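Local coordinates for protein alpha-L-arabinofuranosidase B (Aspergillus kawachii, PDB 6SXT) that hydrolyses terminal alpha-L-arabinofuranosyl residues from arabinoxylan, arabinan and arabinogalactan side chains during plant hemicellulose breakdown, at residues T69-I74 and D102-A107; V112-Q117 and A315-G320; M147-D152 and E180-G185; I348-T353 and K369-W374; A427-G432 and F469-S474. All blocks are in the same frame, centred on the assembly; numbering follows the deposited sequence. Where two conformers were deposited one is given.

Contact 1. Residues T69-I74 and D102-A107; sequences TCLITI and DNLASA
Leu71 and Ser106 face each other as an antiparallel non-hydrogen-bonded pair, with their CA atoms 4.5 Å apart and their side chains diverging. The short strand 105-106 here closes one edge of a four-stranded antiparallel sheet. Two backbone bonds flank this pair: Ala107 N reaches Cys70 O at 3.0 Å, and Ile72 N gives a straight bond (164° at the hydrogen) to Ala105 O. Packing is tight around the buried residues. Ile72 sets CG1 3.8 Å from Ala107 CA, while its CD1 lies 3.7 Å from Ser106 O, and Cys70 CB meets Ala107 CB. Cys70 SG forms a disulfide with Cys65 at the start of the strand. Leu104 belongs to the tight part too and spreads its two branches: CD2 comes to 3.5 Å from Ile72 O, whereas CD1 lies 3.7 Å from Thr73 CG2. The looser, partly exposed side is that of Leu71 and Thr73, whose CB atoms point away overall. The side chains of Leu71 and Leu104 cross at about a right angle, with their CD1 atoms 4.1 Å apart. The hydroxyl of Thr73 turns to Gln35 instead. Strand 34-38 pairs with the far edge of 70-75, Val122 of strand 117-124 covers Ile72 and Ala105, and Tyr130 OH bonds both Ile72 O and Ala105 N.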
# COMPACT_ATOMS: atom_id res chain seq x y z
N THR A 69 7.44 -6.82 14.09
CA THR A 69 6.65 -6.17 13.02
C THR A 69 7.05 -4.71 12.98
O THR A 69 7.41 -4.15 14.02
CB THR A 69 5.15 -6.34 13.26
OG1 THR A 69 4.83 -5.76 14.52
CG2 THR A 69 4.78 -7.80 13.15
N CYS A 70 6.93 -4.11 11.81
CA CYS A 70 7.28 -2.68 11.66
C CYS A 70 6.19 -1.95 10.90
O CYS A 70 5.59 -2.51 9.97
CB CYS A 70 8.59 -2.51 10.94
SG CYS A 70 10.02 -2.67 12.04
N LEU A 71 6.03 -0.69 11.29
CA LEU A 71 5.15 0.28 10.64
C LEU A 71 6.02 1.43 10.16
O LEU A 71 7.03 1.76 10.82
CB LEU A 71 4.16 0.81 11.65
CG LEU A 71 3.18 -0.22 12.22
CD1 LEU A 71 2.30 0.40 13.30
CD2 LEU A 71 2.33 -0.84 11.12
N ILE A 72 5.62 2.02 9.04
CA ILE A 72 6.21 3.29 8.56
C ILE A 72 5.44 4.43 9.22
O ILE A 72 4.29 4.65 8.92
CB ILE A 72 6.20 3.36 7.03
CG1 ILE A 72 7.08 2.27 6.45
CG2 ILE A 72 6.65 4.73 6.57
CD1 ILE A 72 6.85 2.04 4.95
N THR A 73 6.08 5.10 10.17
CA THR A 73 5.43 6.20 10.93
C THR A 73 5.51 7.53 10.17
O THR A 73 4.57 8.34 10.29
CB THR A 73 6.04 6.34 12.32
OG1 THR A 73 7.45 6.32 12.15
CG2 THR A 73 5.59 5.24 13.25
N ILE A 74 6.60 7.79 9.47
CA ILE A 74 6.80 9.10 8.82
C ILE A 74 7.45 8.84 7.47
O ILE A 74 8.39 8.06 7.40
CB ILE A 74 7.67 10.06 9.65
CG1 ILE A 74 7.22 10.14 11.11
CG2 ILE A 74 7.74 11.45 8.97
CD1 ILE A 74 8.17 11.00 11.94
N ASP A 102 -6.19 7.16 10.87
CA ASP A 102 -6.02 6.06 9.91
C ASP A 102 -4.86 5.18 10.34
O ASP A 102 -4.07 5.54 11.20
CB ASP A 102 -5.76 6.66 8.54
CG ASP A 102 -6.91 7.45 7.95
OD1 ASP A 102 -8.06 7.29 8.43
OD2 ASP A 102 -6.65 8.29 7.07
N ASN A 103 -4.84 3.96 9.81
CA ASN A 103 -3.74 3.02 10.08
C ASN A 103 -2.44 3.54 9.41
O ASN A 103 -2.48 4.14 8.30
CB ASN A 103 -4.02 1.66 9.49
CG ASN A 103 -5.20 0.93 10.09
OD1 ASN A 103 -5.90 0.24 9.36
ND2 ASN A 103 -5.39 1.02 11.41
N LEU A 104 -1.34 3.21 10.07
CA LEU A 104 -0.00 3.24 9.43
C LEU A 104 0.17 2.01 8.54
O LEU A 104 -0.35 0.91 8.81
CB LEU A 104 1.07 3.29 10.49
CG LEU A 104 1.08 4.57 11.34
CD1 LEU A 104 2.04 4.38 12.47
CD2 LEU A 104 1.42 5.76 10.53
N ALA A 105 1.01 2.16 7.52
CA ALA A 105 1.38 1.04 6.64
C ALA A 105 2.41 0.14 7.29
O ALA A 105 3.33 0.62 7.97
CB ALA A 105 1.88 1.55 5.31
N SER A 106 2.34 -1.14 6.94
CA SER A 106 3.44 -2.07 7.15
C SER A 106 4.70 -1.52 6.47
O SER A 106 4.58 -0.90 5.42
CB SER A 106 3.08 -3.41 6.52
OG SER A 106 4.18 -4.29 6.57
N ALA A 107 5.85 -1.86 7.01
CA ALA A 107 7.11 -1.55 6.31
C ALA A 107 7.47 -2.59 5.25
O ALA A 107 8.36 -2.31 4.45
CB ALA A 107 8.20 -1.48 7.32

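Contact 2. Residues V112-Q117 and A315-G320; sequences VTLNGQ and AKYVVG
Leu114 CD1 sits over one face of the Tyr317 ring, a CH-pi contact with the methyl 4.0 Å from the ring centroid and 26° off its normal. It belongs to an antiparallel pair in the large sheet of the catalytic domain, whose family falls in the concanavalin-like clan: strand 112-114 against strand 317-319, axes 4.7 Å apart. The two side chains lie side by side and point the same way, with CD1 offset toward the rim and closest to CE2. Val112 CG2 adds a looser apolar contact at CD2, and Phe227 and Tyr291 also meet the ring, whose hydroxyl bonds Glu292 and Thr22. Outward from this centre the backbones are stitched by Thr113 N to Val318 O at 2.8 Å and by Val318 N back to Thr113 O at 2.9 Å, the latter in the carbonyl plane. On the other face of the sheet from Leu114 and Tyr317, Thr113 and Val318 lie side by side, OG1 beside CB. A third bond, Asn115 N to Lys316 O, comes from above the carbonyl plane, where the type I' turn 114-117 meets Lys316, the first residue after helix 302-315 to leave helical geometry. Asn115 and Lys316 both have positive phi. At the exposed edge the extended Lys316 chain runs alongside Asn115, with CD 3.4 Å from OD1. One water ties the turn to the other segment: it bonds Thr113 OG1, accepts from Gly116 N and donates to Lys316 O at 2.8 Å.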
# COMPACT_ATOMS: atom_id res chain seq x y z
N VAL A 112 10.66 -4.20 -3.40
CA VAL A 112 11.12 -3.98 -4.78
C VAL A 112 12.63 -4.13 -4.80
O VAL A 112 13.26 -4.16 -3.73
CB VAL A 112 10.70 -2.61 -5.32
CG1 VAL A 112 9.19 -2.53 -5.48
CG2 VAL A 112 11.28 -1.50 -4.45
N THR A 113 13.19 -4.12 -6.00
CA THR A 113 14.59 -3.77 -6.18
C THR A 113 14.65 -2.55 -7.06
O THR A 113 13.81 -2.39 -7.98
CB THR A 113 15.49 -4.90 -6.69
OG1 THR A 113 14.97 -5.39 -7.93
CG2 THR A 113 15.64 -6.01 -5.68
N LEU A 114 15.63 -1.69 -6.80
CA LEU A 114 15.99 -0.55 -7.68
C LEU A 114 17.39 -0.85 -8.21
O LEU A 114 18.33 -0.94 -7.36
CB LEU A 114 15.94 0.77 -6.91
CG LEU A 114 14.59 1.47 -6.85
CD1 LEU A 114 13.59 0.66 -6.03
CD2 LEU A 114 14.76 2.84 -6.21
N ASN A 115 17.47 -1.14 -9.49
CA ASN A 115 18.74 -1.59 -10.15
C ASN A 115 19.42 -2.69 -9.31
O ASN A 115 20.67 -2.64 -9.09
CB ASN A 115 19.67 -0.43 -10.33
CG ASN A 115 20.72 -0.65 -11.43
OD1 ASN A 115 20.69 -1.63 -12.18
ND2 ASN A 115 21.65 0.27 -11.47
N GLY A 116 18.63 -3.64 -8.85
CA GLY A 116 19.08 -4.84 -8.13
C GLY A 116 19.25 -4.71 -6.64
O GLY A 116 19.55 -5.76 -6.01
N GLN A 117 19.06 -3.54 -6.05
CA GLN A 117 19.21 -3.30 -4.61
C GLN A 117 17.80 -3.28 -4.00
O GLN A 117 16.93 -2.54 -4.49
CB GLN A 117 19.99 -2.00 -4.42
CG GLN A 117 20.33 -1.71 -2.99
CD GLN A 117 21.32 -0.55 -2.81
OE1 GLN A 117 21.23 0.06 -1.75
NE2 GLN A 117 22.21 -0.32 -3.77
N ALA A 315 16.19 4.26 -12.66
CA ALA A 315 16.19 3.69 -11.29
C ALA A 315 15.90 2.19 -11.33
O ALA A 315 16.21 1.50 -10.33
CB ALA A 315 15.25 4.41 -10.39
N LYS A 316 15.30 1.67 -12.38
CA LYS A 316 15.10 0.22 -12.63
C LYS A 316 14.33 -0.46 -11.50
O LYS A 316 14.81 -1.39 -10.84
CB LYS A 316 16.42 -0.49 -12.92
CG LYS A 316 17.00 -0.06 -14.26
CD LYS A 316 18.40 -0.61 -14.51
CE LYS A 316 18.84 -0.25 -15.92
NZ LYS A 316 20.23 -0.71 -16.17
N TYR A 317 13.08 -0.06 -11.34
CA TYR A 317 12.12 -0.73 -10.44
C TYR A 317 11.79 -2.12 -10.98
O TYR A 317 11.41 -2.27 -12.16
CB TYR A 317 10.81 0.05 -10.34
CG TYR A 317 10.78 1.18 -9.34
CD1 TYR A 317 11.15 2.45 -9.66
CD2 TYR A 317 10.37 0.94 -8.04
CE1 TYR A 317 11.15 3.49 -8.73
CE2 TYR A 317 10.39 1.95 -7.09
CZ TYR A 317 10.73 3.25 -7.44
OH TYR A 317 10.72 4.23 -6.48
N VAL A 318 11.90 -3.09 -10.11
CA VAL A 318 11.53 -4.50 -10.34
C VAL A 318 10.84 -5.01 -9.09
O VAL A 318 11.21 -4.65 -7.96
CB VAL A 318 12.75 -5.36 -10.72
CG1 VAL A 318 12.34 -6.83 -10.90
CG2 VAL A 318 13.45 -4.79 -11.94
N VAL A 319 9.85 -5.88 -9.27
CA VAL A 319 9.16 -6.53 -8.13
C VAL A 319 10.20 -7.25 -7.27
O VAL A 319 11.09 -7.91 -7.82
CB VAL A 319 8.06 -7.46 -8.67
CG1 VAL A 319 7.60 -8.43 -7.64
CG2 VAL A 319 6.90 -6.63 -9.19
N GLY A 320 10.08 -7.10 -5.96
CA GLY A 320 10.93 -7.76 -4.98
C GLY A 320 10.29 -9.03 -4.42
O GLY A 320 9.11 -9.30 -4.71
O HOH W 1 15.91 -3.79 -9.89
O HOH W 2 13.85 -7.87 -7.82

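Contact 3. Residues M147-D152 and E180-G185; sequences MYAVLD and EAIYLG
Met147 and Ile182 slide past each other in opposite directions between two sheets of the catalytic domain, Met147 CG lying 3.8 Å from Ile182 CD1. The strands run nearly parallel, 24° apart, but their axes are 7.9 Å from each other and no hydrogen bond crosses, as expected for face-to-face packing in a beta sandwich. Met147 bends at its third torsion (chi3 76°), which carries CE to 3.4 Å from Glu180 O, while SD lies close to Ala181 CA and Ile182 N. Ile182 answers with its long branch: CD1 reaches the opposing backbone, 3.7 Å from Ala149 N and near Tyr148 C, with Ala149 CB beside it. The small alanine thus faces the tip of the isoleucine. At the other end Leu151 has CD1 anti to CA (chi2 175°), and this extended branch meets Leu184 CD2 at 3.7 Å and Leu184 CB. Leu184 CD2 also lies 3.9 Å from Asp152 O. Every touching residue is buried. Ala181 points away from strand 147-152, its side chain about 5 Å from that of substrate-binding Asp203, so strand 180-185 has the pocket on its other side. Strands 227-235 and 288-296 flank 145-152, Val228, Ala230 and Val232 extending the same apolar layer, while helix 302-315 covers Tyr148 and Val150 from the reverse face.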
# COMPACT_ATOMS: atom_id res chain seq x y z
N MET A 147 2.89 17.45 -9.89
CA MET A 147 3.11 16.34 -8.98
C MET A 147 3.37 15.11 -9.83
O MET A 147 3.00 15.04 -11.03
CB MET A 147 1.95 16.14 -8.02
CG MET A 147 0.64 15.82 -8.69
SD MET A 147 -0.80 16.21 -7.63
CE MET A 147 -0.89 17.98 -7.78
N TYR A 148 4.02 14.12 -9.23
CA TYR A 148 4.03 12.77 -9.82
C TYR A 148 4.08 11.76 -8.68
O TYR A 148 4.46 12.12 -7.55
CB TYR A 148 5.18 12.51 -10.81
CG TYR A 148 6.51 12.14 -10.20
CD1 TYR A 148 7.42 13.09 -9.81
CD2 TYR A 148 6.84 10.81 -9.96
CE1 TYR A 148 8.62 12.75 -9.20
CE2 TYR A 148 8.02 10.46 -9.35
CZ TYR A 148 8.93 11.43 -8.99
OH TYR A 148 10.11 11.10 -8.36
N ALA A 149 3.73 10.53 -8.99
CA ALA A 149 3.96 9.39 -8.11
C ALA A 149 4.30 8.19 -8.95
O ALA A 149 3.73 8.03 -10.05
CB ALA A 149 2.78 9.13 -7.21
N VAL A 150 5.11 7.32 -8.37
CA VAL A 150 5.30 5.96 -8.94
C VAL A 150 4.52 5.02 -8.03
O VAL A 150 4.76 4.98 -6.79
CB VAL A 150 6.77 5.55 -9.03
CG1 VAL A 150 6.91 4.08 -9.45
CG2 VAL A 150 7.53 6.48 -9.98
N LEU A 151 3.56 4.32 -8.61
CA LEU A 151 2.57 3.48 -7.91
C LEU A 151 2.58 2.07 -8.50
O LEU A 151 3.10 1.82 -9.57
CB LEU A 151 1.17 4.10 -8.09
CG LEU A 151 1.05 5.59 -7.75
CD1 LEU A 151 -0.38 6.08 -8.10
CD2 LEU A 151 1.35 5.83 -6.28
N ASP A 152 1.97 1.16 -7.76
CA ASP A 152 1.71 -0.24 -8.22
C ASP A 152 0.43 -0.21 -9.02
O ASP A 152 -0.65 -0.06 -8.43
CB ASP A 152 1.66 -1.21 -7.02
CG ASP A 152 1.39 -2.65 -7.39
OD1 ASP A 152 1.02 -2.88 -8.58
OD2 ASP A 152 1.54 -3.51 -6.53
N GLU A 180 -6.52 18.98 -5.46
CA GLU A 180 -5.95 18.59 -6.76
C GLU A 180 -4.91 17.49 -6.48
O GLU A 180 -3.78 17.82 -6.01
CB GLU A 180 -5.28 19.78 -7.39
CG GLU A 180 -4.78 19.51 -8.80
CD GLU A 180 -4.29 20.77 -9.48
OE1 GLU A 180 -3.27 21.34 -9.07
OE2 GLU A 180 -5.00 21.20 -10.45
N ALA A 181 -5.33 16.26 -6.69
CA ALA A 181 -4.50 15.11 -6.34
C ALA A 181 -4.64 14.01 -7.39
O ALA A 181 -5.67 13.83 -8.04
CB ALA A 181 -4.90 14.63 -4.97
N ILE A 182 -3.54 13.29 -7.57
CA ILE A 182 -3.52 12.01 -8.30
C ILE A 182 -4.47 11.03 -7.64
O ILE A 182 -4.37 10.84 -6.43
CB ILE A 182 -2.10 11.45 -8.37
CG1 ILE A 182 -1.16 12.38 -9.11
CG2 ILE A 182 -2.13 10.05 -8.97
CD1 ILE A 182 0.32 12.05 -8.85
N TYR A 183 -5.26 10.36 -8.44
CA TYR A 183 -6.05 9.20 -8.01
C TYR A 183 -5.66 7.99 -8.88
O TYR A 183 -5.49 8.15 -10.10
CB TYR A 183 -7.56 9.49 -8.19
CG TYR A 183 -8.39 8.24 -8.05
CD1 TYR A 183 -8.86 7.83 -6.81
CD2 TYR A 183 -8.72 7.44 -9.14
CE1 TYR A 183 -9.55 6.65 -6.64
CE2 TYR A 183 -9.42 6.26 -8.98
CZ TYR A 183 -9.85 5.86 -7.74
OH TYR A 183 -10.50 4.66 -7.56
N LEU A 184 -5.57 6.83 -8.28
CA LEU A 184 -5.41 5.56 -9.04
C LEU A 184 -6.36 4.51 -8.48
O LEU A 184 -6.27 4.19 -7.30
CB LEU A 184 -3.97 5.05 -9.01
CG LEU A 184 -3.76 3.75 -9.79
CD1 LEU A 184 -4.04 3.88 -11.27
CD2 LEU A 184 -2.33 3.26 -9.58
N GLY A 185 -7.23 3.96 -9.34
CA GLY A 185 -8.17 2.93 -8.93
C GLY A 185 -9.26 2.78 -9.98
O GLY A 185 -9.17 3.37 -11.03

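Contact 4. Residues I348-T353 and K369-W374; sequences IAHTDT and KEEASW
Trp374 and Glu371 bring a helix end and the residues following it against strand 348-351, a buried contact within the beta-trefoil arabinose-binding domain. The principal polar link is Trp374 NE1 to Ile348 O, 3.0 Å long and almost straight at the hydrogen (176°). The acceptor lies in the indole plane, although seen from the carbonyl the donor stands above its plane. Ile348 O also accepts from a water at 2.6 Å, which donates to Ala372 O as well, and it receives a CA-H contact from Ala372. Two bonds therefore grip this buried carbonyl. Next to it the backbones come close, through a CA-H...O contact of 3.1 Å from Ala349 CA to Glu371 O, and the methyls of Ala349 and Ala372 touch. His350 carries the rest of the contact. Its CG stands between the backbone N and carbonyl carbon (chi1 70°), and the ring beyond it takes Glu371 CG over one face, 3.9 Å from the centroid. Trp374 CH2 approaches His350 CD2 obliquely at 3.8 Å. The side chains of His350 and Glu371 cross at about a right angle. Leu407 of strand 404-409 touches the side chains of both His350 and Trp374, and the side chain of Ile348 is about 4 Å from that of substrate-binding Leu452. Both imidazole nitrogens are engaged: ND1 donates to Asp352 O at 2.7 Å, and NE2 bonds Asp392 OD1. With the Glu371 carboxylate also nearby, these neighbours would be expected to favour a protonated, positively charged imidazole.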
# COMPACT_ATOMS: atom_id res chain seq x y z
N ILE A 348 -3.72 -25.89 13.22
CA ILE A 348 -4.75 -25.09 12.55
C ILE A 348 -5.73 -26.06 11.89
O ILE A 348 -5.33 -26.87 11.03
CB ILE A 348 -4.15 -24.11 11.50
CG1 ILE A 348 -3.13 -23.20 12.19
CG2 ILE A 348 -5.28 -23.36 10.82
CD1 ILE A 348 -2.58 -22.09 11.29
N ALA A 349 -6.96 -25.91 12.29
CA ALA A 349 -8.03 -26.78 11.77
C ALA A 349 -9.25 -25.92 11.49
O ALA A 349 -9.17 -24.65 11.45
CB ALA A 349 -8.31 -27.87 12.79
N HIS A 350 -10.42 -26.52 11.28
CA HIS A 350 -11.61 -25.71 11.13
C HIS A 350 -12.81 -26.56 11.59
O HIS A 350 -12.71 -27.81 11.52
CB HIS A 350 -11.78 -25.17 9.71
CG HIS A 350 -12.12 -26.24 8.73
ND1 HIS A 350 -13.45 -26.46 8.36
CD2 HIS A 350 -11.35 -27.11 8.04
CE1 HIS A 350 -13.45 -27.45 7.48
NE2 HIS A 350 -12.19 -27.89 7.27
N THR A 351 -13.83 -25.85 12.01
CA THR A 351 -15.18 -26.43 12.31
C THR A 351 -16.14 -25.67 11.41
O THR A 351 -16.42 -24.48 11.69
CB THR A 351 -15.55 -26.29 13.78
OG1 THR A 351 -14.47 -26.82 14.54
CG2 THR A 351 -16.84 -27.05 14.06
N ASP A 352 -16.53 -26.28 10.31
CA ASP A 352 -17.26 -25.60 9.22
C ASP A 352 -16.47 -24.32 8.84
O ASP A 352 -15.29 -24.48 8.52
CB ASP A 352 -18.71 -25.38 9.63
CG ASP A 352 -19.39 -26.76 9.74
OD1 ASP A 352 -19.06 -27.62 8.92
OD2 ASP A 352 -20.20 -26.89 10.64
N THR A 353 -17.08 -23.15 8.85
CA THR A 353 -16.35 -21.94 8.34
C THR A 353 -15.39 -21.40 9.39
O THR A 353 -14.55 -20.52 8.96
CB THR A 353 -17.28 -20.81 7.93
OG1 THR A 353 -18.00 -20.33 9.06
CG2 THR A 353 -18.24 -21.26 6.85
N LYS A 369 -8.59 -34.94 11.19
CA LYS A 369 -7.33 -35.01 10.43
C LYS A 369 -7.45 -34.26 9.12
O LYS A 369 -6.50 -33.51 8.75
CB LYS A 369 -6.87 -36.44 10.20
CG LYS A 369 -6.41 -37.09 11.49
CD LYS A 369 -5.94 -38.49 11.27
CE LYS A 369 -5.39 -39.14 12.50
NZ LYS A 369 -4.95 -40.51 12.15
N GLU A 370 -8.56 -34.42 8.42
CA GLU A 370 -8.75 -33.71 7.14
C GLU A 370 -8.92 -32.21 7.41
O GLU A 370 -8.45 -31.39 6.55
CB GLU A 370 -9.98 -34.25 6.39
CG GLU A 370 -9.82 -35.65 5.89
CD GLU A 370 -11.12 -36.04 5.17
OE1 GLU A 370 -11.93 -35.16 4.87
OE2 GLU A 370 -11.29 -37.27 4.89
N GLU A 371 -9.63 -31.82 8.45
CA GLU A 371 -9.87 -30.40 8.82
C GLU A 371 -8.54 -29.72 9.22
O GLU A 371 -8.48 -28.48 9.16
CB GLU A 371 -10.90 -30.31 9.92
CG GLU A 371 -12.30 -30.70 9.40
CD GLU A 371 -13.30 -30.93 10.51
OE1 GLU A 371 -12.89 -31.22 11.67
OE2 GLU A 371 -14.48 -30.86 10.20
N ALA A 372 -7.57 -30.50 9.63
CA ALA A 372 -6.22 -29.99 10.02
C ALA A 372 -5.22 -30.18 8.89
O ALA A 372 -4.00 -30.13 9.17
CB ALA A 372 -5.77 -30.69 11.25
N SER A 373 -5.68 -30.47 7.68
CA SER A 373 -4.80 -30.67 6.52
C SER A 373 -5.16 -29.66 5.45
O SER A 373 -6.36 -29.40 5.21
CB SER A 373 -4.85 -32.11 6.01
OG SER A 373 -4.45 -32.95 7.06
N TRP A 374 -4.14 -29.09 4.79
CA TRP A 374 -4.31 -27.93 3.88
C TRP A 374 -3.48 -28.15 2.62
O TRP A 374 -2.27 -28.43 2.72
CB TRP A 374 -3.89 -26.66 4.62
CG TRP A 374 -4.67 -26.43 5.87
CD1 TRP A 374 -4.33 -26.80 7.14
CD2 TRP A 374 -6.00 -25.93 5.94
NE1 TRP A 374 -5.32 -26.46 8.01
CE2 TRP A 374 -6.37 -25.95 7.30
CE3 TRP A 374 -6.89 -25.42 5.00
CZ2 TRP A 374 -7.60 -25.46 7.74
CZ3 TRP A 374 -8.11 -24.97 5.43
CH2 TRP A 374 -8.46 -24.99 6.79
O HOH W 3 -3.00 -27.95 10.40

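Contact 5. Residues A427-G432 and F469-S474; sequences ALNGEG and FNNDVS. With NAG (2-acetamido-2-deoxy-beta-D-glucopyranose), chain D.
Leu428 CD1 meets the Phe469 ring at its edge, 3.9 Å from CE2, while Val473 CG1 lies over one face and Asn470 OD1 sits in plane at the rim. Here the type I beta turn 427-430 packs on helix 469-472 in the beta-trefoil arabinose-binding domain; the helix carries substrate-binding Asp472. The amides are the other flat groups. Asn429 ND2 donates to Asn471 OD1 at 2.9 Å, the acceptor lying in the plane of the Asn429 amide and the two amide planes turned 58° apart; Thr339 OG1 also bonds Asn429 ND2. Asn429 has CG between the backbone N and carbonyl carbon (chi1 74°). Its OD1 accepts from Glu431 N, an Asx turn. Ser474 OG joins both segments, donating to Asn470 O at 2.8 Å and accepting from Asn429 N at 3.2 Å. The Leu428 side chain crosses that of Asn470 at about a right angle and places CD1 3.8 Å from Val473 CG2. Asn67 of the catalytic domain accepts through O from Asn470 ND2 on the helix, and its ND2 bonds Leu428 O of the loop. The N-acetylglucosamine of the N-glycan, probably carried by Asn67, donates from its O6 to Ala427 O at 2.7 Å. One water donates to its O7 and to Leu428 O, and accepts from Asn470 ND2 at 3.0 Å.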
# COMPACT_ATOMS: atom_id res chain seq x y z
N ALA A 427 9.46 -17.44 10.56
CA ALA A 427 8.66 -17.25 11.77
C ALA A 427 9.28 -16.21 12.69
O ALA A 427 10.52 -16.22 12.91
CB ALA A 427 8.48 -18.55 12.54
N LEU A 428 8.45 -15.38 13.26
CA LEU A 428 8.94 -14.33 14.18
C LEU A 428 9.64 -14.94 15.39
O LEU A 428 10.54 -14.28 15.95
CB LEU A 428 7.84 -13.39 14.59
CG LEU A 428 7.15 -12.61 13.47
CD1 LEU A 428 6.30 -11.50 14.07
CD2 LEU A 428 8.12 -12.06 12.46
N ASN A 429 9.26 -16.15 15.83
CA ASN A 429 9.98 -16.80 16.96
C ASN A 429 10.99 -17.82 16.49
O ASN A 429 11.51 -18.56 17.33
CB ASN A 429 8.95 -17.39 17.95
CG ASN A 429 8.29 -18.64 17.42
OD1 ASN A 429 8.61 -19.06 16.31
ND2 ASN A 429 7.38 -19.17 18.22
N GLY A 430 11.28 -17.93 15.19
CA GLY A 430 12.23 -18.89 14.63
C GLY A 430 11.72 -20.32 14.51
O GLY A 430 12.46 -21.14 14.04
N GLU A 431 10.45 -20.57 14.80
CA GLU A 431 9.89 -21.95 14.71
C GLU A 431 8.92 -22.00 13.52
O GLU A 431 7.72 -21.79 13.74
CB GLU A 431 9.21 -22.31 16.02
CG GLU A 431 10.11 -22.25 17.25
CD GLU A 431 9.43 -22.75 18.53
OE1 GLU A 431 8.81 -23.82 18.47
OE2 GLU A 431 9.52 -22.08 19.55
N GLY A 432 9.44 -22.28 12.34
CA GLY A 432 8.65 -22.49 11.11
C GLY A 432 8.36 -21.19 10.39
O GLY A 432 9.32 -20.50 9.94
N PHE A 469 2.42 -12.31 20.93
CA PHE A 469 2.16 -12.08 19.48
C PHE A 469 3.13 -12.93 18.68
O PHE A 469 2.71 -13.68 17.78
CB PHE A 469 2.25 -10.60 19.09
CG PHE A 469 1.97 -10.44 17.63
CD1 PHE A 469 0.68 -10.34 17.15
CD2 PHE A 469 3.03 -10.42 16.73
CE1 PHE A 469 0.45 -10.17 15.79
CE2 PHE A 469 2.78 -10.28 15.36
CZ PHE A 469 1.49 -10.15 14.90
N ASN A 470 4.43 -12.78 18.89
CA ASN A 470 5.43 -13.46 18.07
C ASN A 470 5.16 -14.98 18.10
O ASN A 470 5.26 -15.63 17.06
CB ASN A 470 6.85 -13.18 18.52
CG ASN A 470 7.35 -11.80 18.11
OD1 ASN A 470 6.58 -10.97 17.63
ND2 ASN A 470 8.65 -11.64 18.28
N ASN A 471 4.91 -15.56 19.27
CA ASN A 471 4.67 -17.03 19.34
C ASN A 471 3.36 -17.38 18.63
O ASN A 471 3.35 -18.39 17.85
CB ASN A 471 4.67 -17.48 20.80
CG ASN A 471 6.05 -17.51 21.39
OD1 ASN A 471 7.05 -17.69 20.69
ND2 ASN A 471 6.10 -17.45 22.71
N ASP A 472 2.33 -16.58 18.80
CA ASP A 472 0.95 -16.87 18.31
C ASP A 472 0.85 -16.68 16.80
O ASP A 472 -0.18 -17.11 16.25
CB ASP A 472 -0.11 -16.04 19.01
CG ASP A 472 -0.25 -16.26 20.52
OD1 ASP A 472 0.46 -17.17 21.07
OD2 ASP A 472 -1.01 -15.47 21.10
N VAL A 473 1.89 -16.13 16.14
CA VAL A 473 1.90 -16.03 14.66
C VAL A 473 2.97 -16.94 14.06
O VAL A 473 3.22 -16.83 12.85
CB VAL A 473 2.08 -14.57 14.19
CG1 VAL A 473 1.03 -13.65 14.76
CG2 VAL A 473 3.50 -14.05 14.43
N SER A 474 3.54 -17.86 14.81
CA SER A 474 4.60 -18.75 14.32
C SER A 474 4.05 -20.18 14.31
O SER A 474 3.57 -20.64 15.39
CB SER A 474 5.84 -18.64 15.16
OG SER A 474 6.38 -17.29 15.08
C1 NAG D . 14.22 -14.52 14.70
C2 NAG D . 14.56 -15.70 15.60
C3 NAG D . 15.59 -16.62 14.90
C4 NAG D . 15.13 -16.98 13.48
C5 NAG D . 14.57 -15.79 12.72
C6 NAG D . 13.85 -16.21 11.41
C7 NAG D . 14.21 -15.16 17.97
C8 NAG D . 14.78 -14.59 19.22
N2 NAG D . 15.02 -15.24 16.91
O3 NAG D . 15.84 -17.84 15.68
O4 NAG D . 16.17 -17.65 12.76
O5 NAG D . 13.62 -15.01 13.48
O6 NAG D . 12.79 -17.16 11.71
O7 NAG D . 13.04 -15.54 17.92
O HOH W 4 10.52 -13.86 19.08

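Overall arrangement
Contacts 1 and 3 belong to the catalytic domain; contact 2 lies there too and ends where the arabinose-binding region begins, and contacts 4 and 5 are in that region. Contacts 1, 3 and 4 are buried, whereas contacts 2 and 5 are partly exposed; waters bridge contacts 2, 4 and 5. Contacts 2 and 3 share the large sheet, yet one pairs strands within it by backbone bonds and the other packs its face against a second sheet without any. Contact 1 is likewise strand pairing, but in a smaller sheet. Contacts 4 and 5 rely more on side-chain polar groups around short helices. Contacts 1 and 5 touch across the domain boundary, where Thr69 CG2 lies 3.9 Å from Phe469 CE2.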